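Local coordinates for beta-lactamase-related domain-containing protein (Bacteroides dorei DSM 17855, PDB 5TGF), which has no established function but belongs to the beta-lactamase family, is probably a hydrolase of the serine beta-lactamase type, and can bind calcium, at residues V71-D76 / P231-T236; K61-A66 / S184-V189. All coordinates share one frame; numbering follows the deposited sequence.

Both contacts begin on helix 60-74, the first long helix after strands 28-35 and 38-46. Its N-terminal part, 61-66, belongs to interaction 2; segment 71-76, of interaction 1, covers the last part of the helix and the residues after it. The chain then runs through largely helical sequence to 184-189, after helix 167-179, where interaction 2 closes a loop of 117 intervening residues. It next passes through helix 207-218 to 231-236 on helix 231-238, where interaction 1 closes a loop of 154. The segments alternate, so the loops cross rather than nest. The centres of the two contacts lie about 17 Å apart: interaction 2 ties the helix to a loop through a buried contact, interaction 1 to another helix at a partly buried site farther from the chain's centre.

Interaction 1 (V71-D76 / P231-T236); sequences VVDRTD and PETVQT
Asp73 and Thr233 carry this contact alone, where the CA atoms of the two segments come nearest, 7.5 Å between Asp73 and Thr233. Their side chains come from opposite directions, and Thr233 OG1 donates a very short hydrogen bond to Asp73 OD1, at 2.5 Å. Thr233 holds OG1 opposite its carbonyl carbon (chi1 -61°), which turns the hydroxyl to the carboxylate; its methyl CG2 lies 3.9 Å from Asp73 OD1. The second carboxylate oxygen, OD2, is bonded to the backbone N of Lys230, just before helix 231-238.

Thr233 is buried, but the outer side is loose. Exposed Glu232 keeps OE2 5.7 Å from Asp73 OD1, a like-charged neighbour without contact. Further along, Thr75 OG1 bonds Val71 O at 2.7 Å from above the carbonyl plane, opposite the face reached by Arg74 N, and also meets Leu77 N. Val72, Thr75 and Leu77 bind calcium in a structure of this protein, although none is bound here.

Both carboxylate oxygens of Asp73 are engaged at the start of helix 231-238; the two donors and the N-terminal end of that helix would probably favour its charged form, with nearby Glu232 acting against it.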
ATOM      1  N   VAL A  71      -7.678 -13.874  -3.731  1.00 16.58           N
ATOM      2  CA  VAL A  71      -8.248 -14.962  -2.957  1.00 17.21           C
ATOM      3  C   VAL A  71      -9.755 -14.802  -2.836  1.00 16.44           C
ATOM      4  O   VAL A  71     -10.513 -15.773  -3.010  1.00 18.77           O
ATOM      5  CB  VAL A  71      -7.568 -15.056  -1.560  1.00 16.55           C
ATOM      6  CG1 VAL A  71      -8.251 -16.079  -0.678  1.00 17.26           C
ATOM      7  CG2 VAL A  71      -6.094 -15.374  -1.730  1.00 17.67           C
ATOM      8  N   VAL A  72     -10.219 -13.584  -2.571  1.00 15.68           N
ATOM      9  CA  VAL A  72     -11.644 -13.307  -2.532  1.00 18.45           C
ATOM     10  C   VAL A  72     -12.312 -13.687  -3.864  1.00 18.58           C
ATOM     11  O   VAL A  72     -13.417 -14.195  -3.864  1.00 21.07           O
ATOM     12  CB  VAL A  72     -11.920 -11.845  -2.182  1.00 16.35           C
ATOM     13  CG1 VAL A  72     -13.348 -11.420  -2.538  1.00 17.34           C
ATOM     14  CG2 VAL A  72     -11.602 -11.607  -0.705  1.00 17.51           C
ATOM     15  N   ASP A  73     -11.636 -13.417  -4.963  1.00 20.00           N
ATOM     16  CA  ASP A  73     -12.145 -13.762  -6.284  1.00 21.40           C
ATOM     17  C   ASP A  73     -12.314 -15.291  -6.492  1.00 22.24           C
ATOM     18  O   ASP A  73     -13.157 -15.703  -7.278  1.00 26.24           O
ATOM     19  CB  ASP A  73     -11.234 -13.176  -7.376  1.00 19.95           C
ATOM     20  CG  ASP A  73     -11.387 -11.653  -7.537  1.00 22.67           C
ATOM     21  OD1 ASP A  73     -12.294 -11.052  -6.919  1.00 20.10           O
ATOM     22  OD2 ASP A  73     -10.573 -11.041  -8.264  1.00 23.89           O
ATOM     23  N   ARG A  74     -11.491 -16.095  -5.831  1.00 21.10           N
ATOM     24  CA  ARG A  74     -11.377 -17.558  -6.072  1.00 24.97           C
ATOM     25  C   ARG A  74     -12.034 -18.465  -5.004  1.00 25.32           C
ATOM     26  O   ARG A  74     -12.013 -19.686  -5.149  1.00 25.28           O
ATOM     27  CB  ARG A  74      -9.904 -17.961  -6.138  1.00 24.33           C
ATOM     28  CG  ARG A  74      -9.201 -17.589  -7.413  1.00 29.88           C
ATOM     29  CD  ARG A  74      -7.700 -17.739  -7.231  1.00 32.81           C
ATOM     30  NE  ARG A  74      -6.971 -17.533  -8.474  1.00 30.69           N
ATOM     31  CZ  ARG A  74      -6.805 -16.361  -9.057  1.00 31.25           C
ATOM     32  NH1 ARG A  74      -7.294 -15.249  -8.515  1.00 36.01           N
ATOM     33  NH2 ARG A  74      -6.121 -16.294 -10.185  1.00 39.81           N
ATOM     34  N   THR A  75     -12.499 -17.901  -3.902  1.00 23.29           N
ATOM     35  CA  THR A  75     -12.958 -18.694  -2.749  1.00 21.25           C
ATOM     36  C   THR A  75     -14.231 -18.072  -2.188  1.00 20.43           C
ATOM     37  O   THR A  75     -14.708 -17.068  -2.686  1.00 21.75           O
ATOM     38  CB  THR A  75     -11.901 -18.729  -1.632  1.00 23.71           C
ATOM     39  OG1 THR A  75     -11.698 -17.400  -1.138  1.00 23.74           O
ATOM     40  CG2 THR A  75     -10.572 -19.329  -2.112  1.00 21.03           C
ATOM     41  N   ASP A  76     -14.789 -18.675  -1.144  1.00 23.38           N
ATOM     42  CA  ASP A  76     -15.914 -18.102  -0.410  1.00 24.97           C
ATOM     43  C   ASP A  76     -15.502 -16.948   0.534  1.00 22.06           C
ATOM     44  O   ASP A  76     -16.352 -16.334   1.162  1.00 22.52           O
ATOM     45  CB  ASP A  76     -16.597 -19.215   0.402  1.00 30.55           C
ATOM     46  CG  ASP A  76     -17.891 -18.762   1.082  1.00 30.51           C
ATOM     47  OD1 ASP A  76     -18.817 -18.277   0.402  1.00 35.95           O
ATOM     48  OD2 ASP A  76     -17.992 -18.915   2.308  1.00 34.16           O
ATOM     49  N   PRO A 231     -12.894  -6.872 -12.077  1.00 23.71           N
ATOM     50  CA  PRO A 231     -13.119  -5.430 -12.075  1.00 23.73           C
ATOM     51  C   PRO A 231     -13.795  -4.942 -10.819  1.00 22.46           C
ATOM     52  O   PRO A 231     -13.398  -3.890 -10.276  1.00 21.28           O
ATOM     53  CB  PRO A 231     -14.035  -5.207 -13.290  1.00 28.79           C
ATOM     54  CG  PRO A 231     -13.781  -6.365 -14.181  1.00 29.31           C
ATOM     55  CD  PRO A 231     -13.490  -7.521 -13.269  1.00 28.07           C
ATOM     56  N   GLU A 232     -14.764  -5.709 -10.308  1.00 21.79           N
ATOM     57  CA  GLU A 232     -15.459  -5.314  -9.080  1.00 25.28           C
ATOM     58  C   GLU A 232     -14.549  -5.276  -7.854  1.00 20.62           C
ATOM     59  O   GLU A 232     -14.764  -4.506  -6.929  1.00 21.28           O
ATOM     60  CB  GLU A 232     -16.662  -6.220  -8.785  1.00 29.00           C
ATOM     61  CG  GLU A 232     -16.354  -7.700  -8.743  1.00 34.76           C
ATOM     62  CD  GLU A 232     -16.592  -8.395 -10.089  1.00 42.42           C
ATOM     63  OE1 GLU A 232     -16.440  -7.744 -11.164  1.00 33.37           O
ATOM     64  OE2 GLU A 232     -16.887  -9.611 -10.047  1.00 49.39           O
ATOM     65  N   THR A 233     -13.560  -6.149  -7.843  1.00 21.38           N
ATOM     66  CA  THR A 233     -12.608  -6.241  -6.733  1.00 18.87           C
ATOM     67  C   THR A 233     -11.713  -5.002  -6.704  1.00 18.73           C
ATOM     68  O   THR A 233     -11.561  -4.385  -5.654  1.00 17.78           O
ATOM     69  CB  THR A 233     -11.807  -7.516  -6.874  1.00 20.70           C
ATOM     70  OG1 THR A 233     -12.722  -8.626  -6.820  1.00 24.77           O
ATOM     71  CG2 THR A 233     -10.719  -7.626  -5.772  1.00 22.20           C
ATOM     72  N   VAL A 234     -11.205  -4.611  -7.867  1.00 18.29           N
ATOM     73  CA  VAL A 234     -10.431  -3.372  -7.967  1.00 20.35           C
ATOM     74  C   VAL A 234     -11.267  -2.160  -7.525  1.00 19.95           C
ATOM     75  O   VAL A 234     -10.761  -1.274  -6.794  1.00 19.42           O
ATOM     76  CB  VAL A 234      -9.832  -3.157  -9.372  1.00 21.31           C
ATOM     77  CG1 VAL A 234      -8.994  -1.893  -9.384  1.00 22.54           C
ATOM     78  CG2 VAL A 234      -8.983  -4.353  -9.797  1.00 18.82           C
ATOM     79  N   GLN A 235     -12.537  -2.104  -7.951  1.00 18.36           N
ATOM     80  CA  GLN A 235     -13.416  -1.014  -7.547  1.00 20.68           C
ATOM     81  C   GLN A 235     -13.628  -0.962  -6.027  1.00 20.06           C
ATOM     82  O   GLN A 235     -13.544   0.114  -5.408  1.00 19.06           O
ATOM     83  CB  GLN A 235     -14.753  -1.067  -8.279  1.00 24.63           C
ATOM     84  CG  GLN A 235     -14.643  -0.687  -9.746  1.00 34.28           C
ATOM     85  CD  GLN A 235     -14.019   0.697  -9.947  1.00 42.03           C
ATOM     86  OE1 GLN A 235     -12.882   0.821 -10.423  1.00 40.80           O
ATOM     87  NE2 GLN A 235     -14.740   1.740  -9.529  1.00 54.13           N
ATOM     88  N   THR A 236     -13.820  -2.123  -5.425  1.00 17.93           N
ATOM     89  CA  THR A 236     -14.006  -2.225  -3.967  1.00 17.70           C
ATOM     90  C   THR A 236     -12.717  -1.801  -3.227  1.00 16.05           C
ATOM     91  O   THR A 236     -12.800  -1.114  -2.215  1.00 17.82           O
ATOM     92  CB  THR A 236     -14.417  -3.650  -3.557  1.00 19.16           C
ATOM     93  OG1 THR A 236     -15.735  -3.919  -4.094  1.00 21.86           O
ATOM     94  CG2 THR A 236     -14.458  -3.810  -2.028  1.00 19.87           C
TER

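Interaction 2 (K61-A66 / S184-V189); sequences KWVAAA and SHFAPV
Phe186 reaches from the loop with its ring end against Val63 and Ala64, and the contact across the two segments is apolar. Val63 CG1 comes to the edge of the ring, near its plane, 3.8 Å from Phe186 CZ. This methyl lies opposite the backbone N of Val63 (chi1 -180°), and the valine and phenylalanine side chains approach at a slant. Ala64 CB meets the same end of the ring, lying 3.8 Å from Phe186 CE1 and the same distance from CZ. Seen from CZ, Val63 CG1 and Ala64 CB lie in directions roughly at right angles. Phe186 supplies more than half of the 122 Å² buried between the segments.

A further approach involves the backbone: Ala64 N comes to Phe186 CZ obliquely, at 3.6 Å. The ring therefore sits directly against the main chain of helix 60-74 as well as its side chains.

A sequence fitting the SxxK motif of serine beta-lactamases and penicillin-binding proteins, Ser58 to Lys61, runs into the start of this helix. Lys61 NZ bonds to Ser58 OG, as that motif would suggest, and to Tyr147 OH, which is placed like the hydroxyl of the second motif, (S/Y)xN; Gly200 O is a further acceptor. Phe186 meets Val63 and Ala64 of this helix, whereas the Lys61 side chain sets off away from the loop.

Helix 167-179 adds both aromatic and polar partners. The Phe186 ring makes an edge-to-face pair with Phe171, which also touches Val63, while Phe186 N is bonded to Glu168 OE1. Ser184 OG, two residues earlier in the loop, is hydrogen-bonded to Asp209 OD2 and Thr205 OG1.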
ATOM      1  N   LYS A  61       1.330  -2.342   1.097  1.00 10.82           N
ATOM      2  CA  LYS A  61      -0.059  -2.531   1.541  1.00 11.94           C
ATOM      3  C   LYS A  61      -0.988  -2.692   0.339  1.00 12.19           C
ATOM      4  O   LYS A  61      -1.900  -3.505   0.372  1.00 10.22           O
ATOM      5  CB  LYS A  61      -0.536  -1.399   2.458  1.00 13.60           C
ATOM      6  CG  LYS A  61       0.010  -1.465   3.872  1.00 14.20           C
ATOM      7  CD  LYS A  61      -0.580  -0.371   4.771  1.00 16.59           C
ATOM      8  CE  LYS A  61      -0.148  -0.496   6.225  1.00 16.00           C
ATOM      9  NZ  LYS A  61       1.275  -0.173   6.493  1.00 16.31           N
ATOM     10  N   TRP A  62      -0.730  -1.920  -0.706  1.00 12.66           N
ATOM     11  CA  TRP A  62      -1.528  -1.966  -1.938  1.00 13.86           C
ATOM     12  C   TRP A  62      -1.431  -3.346  -2.568  1.00 13.18           C
ATOM     13  O   TRP A  62      -2.423  -3.930  -2.960  1.00 13.30           O
ATOM     14  CB  TRP A  62      -1.049  -0.893  -2.910  1.00 14.24           C
ATOM     15  CG  TRP A  62      -2.052  -0.472  -3.972  1.00 14.48           C
ATOM     16  CD1 TRP A  62      -3.248  -1.096  -4.336  1.00 14.82           C
ATOM     17  CD2 TRP A  62      -1.953   0.693  -4.778  1.00 14.08           C
ATOM     18  NE1 TRP A  62      -3.890  -0.352  -5.302  1.00 15.39           N
ATOM     19  CE2 TRP A  62      -3.108   0.731  -5.611  1.00 14.09           C
ATOM     20  CE3 TRP A  62      -1.004   1.705  -4.877  1.00 13.07           C
ATOM     21  CZ2 TRP A  62      -3.327   1.755  -6.529  1.00 14.95           C
ATOM     22  CZ3 TRP A  62      -1.239   2.745  -5.745  1.00 15.14           C
ATOM     23  CH2 TRP A  62      -2.412   2.768  -6.562  1.00 13.64           C
ATOM     24  N   VAL A  63      -0.211  -3.831  -2.702  1.00 13.28           N
ATOM     25  CA  VAL A  63       0.056  -5.176  -3.257  1.00 13.27           C
ATOM     26  C   VAL A  63      -0.540  -6.268  -2.371  1.00 13.70           C
ATOM     27  O   VAL A  63      -1.136  -7.218  -2.864  1.00 13.82           O
ATOM     28  CB  VAL A  63       1.563  -5.409  -3.480  1.00 14.32           C
ATOM     29  CG1 VAL A  63       1.803  -6.808  -4.067  1.00 14.13           C
ATOM     30  CG2 VAL A  63       2.144  -4.312  -4.366  1.00 14.87           C
ATOM     31  N   ALA A  64      -0.429  -6.131  -1.058  1.00 12.98           N
ATOM     32  CA  ALA A  64      -0.982  -7.163  -0.164  1.00 14.07           C
ATOM     33  C   ALA A  64      -2.504  -7.232  -0.214  1.00 14.05           C
ATOM     34  O   ALA A  64      -3.101  -8.324  -0.237  1.00 13.90           O
ATOM     35  CB  ALA A  64      -0.498  -6.921   1.255  1.00 14.93           C
ATOM     36  N   ALA A  65      -3.156  -6.074  -0.291  1.00 13.76           N
ATOM     37  CA  ALA A  65      -4.600  -6.033  -0.504  1.00 13.14           C
ATOM     38  C   ALA A  65      -4.989  -6.720  -1.836  1.00 13.27           C
ATOM     39  O   ALA A  65      -6.022  -7.410  -1.906  1.00 14.39           O
ATOM     40  CB  ALA A  65      -5.090  -4.595  -0.497  1.00 13.48           C
ATOM     41  N   ALA A  66      -4.177  -6.533  -2.865  1.00 11.68           N
ATOM     42  CA  ALA A  66      -4.408  -7.225  -4.158  1.00 14.07           C
ATOM     43  C   ALA A  66      -4.272  -8.765  -4.062  1.00 14.89           C
ATOM     44  O   ALA A  66      -5.049  -9.485  -4.698  1.00 15.11           O
ATOM     45  CB  ALA A  66      -3.493  -6.682  -5.225  1.00 13.84           C
ATOM     46  N   SER A 184      10.384  -9.589  -6.438  1.00 15.00           N
ATOM     47  CA  SER A 184       9.594  -9.096  -5.324  1.00 15.73           C
ATOM     48  C   SER A 184       9.300 -10.171  -4.287  1.00 14.48           C
ATOM     49  O   SER A 184       9.113 -11.336  -4.638  1.00 16.35           O
ATOM     50  CB  SER A 184       8.284  -8.501  -5.829  1.00 15.77           C
ATOM     51  OG  SER A 184       8.541  -7.386  -6.649  1.00 15.32           O
ATOM     52  N   HIS A 185       9.222  -9.786  -3.012  1.00 13.46           N
ATOM     53  CA  HIS A 185       8.750 -10.697  -1.955  1.00 13.59           C
ATOM     54  C   HIS A 185       8.377  -9.935  -0.680  1.00 13.99           C
ATOM     55  O   HIS A 185       8.958  -8.882  -0.397  1.00 12.36           O
ATOM     56  CB  HIS A 185       9.794 -11.751  -1.595  1.00 16.50           C
ATOM     57  CG  HIS A 185      11.170 -11.219  -1.401  1.00 16.59           C
ATOM     58  ND1 HIS A 185      11.570 -10.596  -0.240  1.00 16.91           N
ATOM     59  CD2 HIS A 185      12.237 -11.190  -2.230  1.00 18.68           C
ATOM     60  CE1 HIS A 185      12.834 -10.236  -0.349  1.00 20.04           C
ATOM     61  NE2 HIS A 185      13.248 -10.538  -1.563  1.00 20.67           N
ATOM     62  N   PHE A 186       7.394 -10.461   0.046  1.00 13.66           N
ATOM     63  CA  PHE A 186       7.000  -9.974   1.386  1.00 14.07           C
ATOM     64  C   PHE A 186       7.777 -10.635   2.514  1.00 16.71           C
ATOM     65  O   PHE A 186       7.905 -10.061   3.594  1.00 18.57           O
ATOM     66  CB  PHE A 186       5.505 -10.229   1.606  1.00 14.64           C
ATOM     67  CG  PHE A 186       4.598  -9.299   0.840  1.00 13.22           C
ATOM     68  CD1 PHE A 186       4.213  -8.074   1.379  1.00 13.64           C
ATOM     69  CD2 PHE A 186       4.105  -9.656  -0.422  1.00 14.96           C
ATOM     70  CE1 PHE A 186       3.295  -7.263   0.701  1.00 12.50           C
ATOM     71  CE2 PHE A 186       3.212  -8.832  -1.102  1.00 13.70           C
ATOM     72  CZ  PHE A 186       2.824  -7.634  -0.553  1.00 14.35           C
ATOM     73  N   ALA A 187       8.259 -11.852   2.271  1.00 15.63           N
ATOM     74  CA  ALA A 187       9.013 -12.630   3.254  1.00 18.35           C
ATOM     75  C   ALA A 187      10.194 -13.268   2.543  1.00 20.18           C
ATOM     76  O   ALA A 187      10.097 -13.540   1.332  1.00 19.95           O
ATOM     77  CB  ALA A 187       8.124 -13.718   3.840  1.00 18.04           C
ATOM     78  N   PRO A 188      11.293 -13.534   3.273  1.00 20.42           N
ATOM     79  CA  PRO A 188      11.461 -13.223   4.699  1.00 19.92           C
ATOM     80  C   PRO A 188      11.532 -11.731   4.978  1.00 17.89           C
ATOM     81  O   PRO A 188      11.963 -10.928   4.118  1.00 15.79           O
ATOM     82  CB  PRO A 188      12.782 -13.900   5.066  1.00 22.37           C
ATOM     83  CG  PRO A 188      13.541 -13.967   3.787  1.00 23.17           C
ATOM     84  CD  PRO A 188      12.540 -14.055   2.665  1.00 22.61           C
ATOM     85  N   VAL A 189      11.090 -11.387   6.177  1.00 19.63           N
ATOM     86  CA  VAL A 189      10.988 -10.011   6.652  1.00 19.55           C
ATOM     87  C   VAL A 189      12.364  -9.508   7.063  1.00 20.34           C
ATOM     88  O   VAL A 189      13.042 -10.167   7.844  1.00 20.01           O
ATOM     89  CB  VAL A 189      10.004  -9.975   7.833  1.00 20.76           C
ATOM     90  CG1 VAL A 189       9.900  -8.602   8.461  1.00 22.91           C
ATOM     91  CG2 VAL A 189       8.652 -10.446   7.359  1.00 20.79           C
TER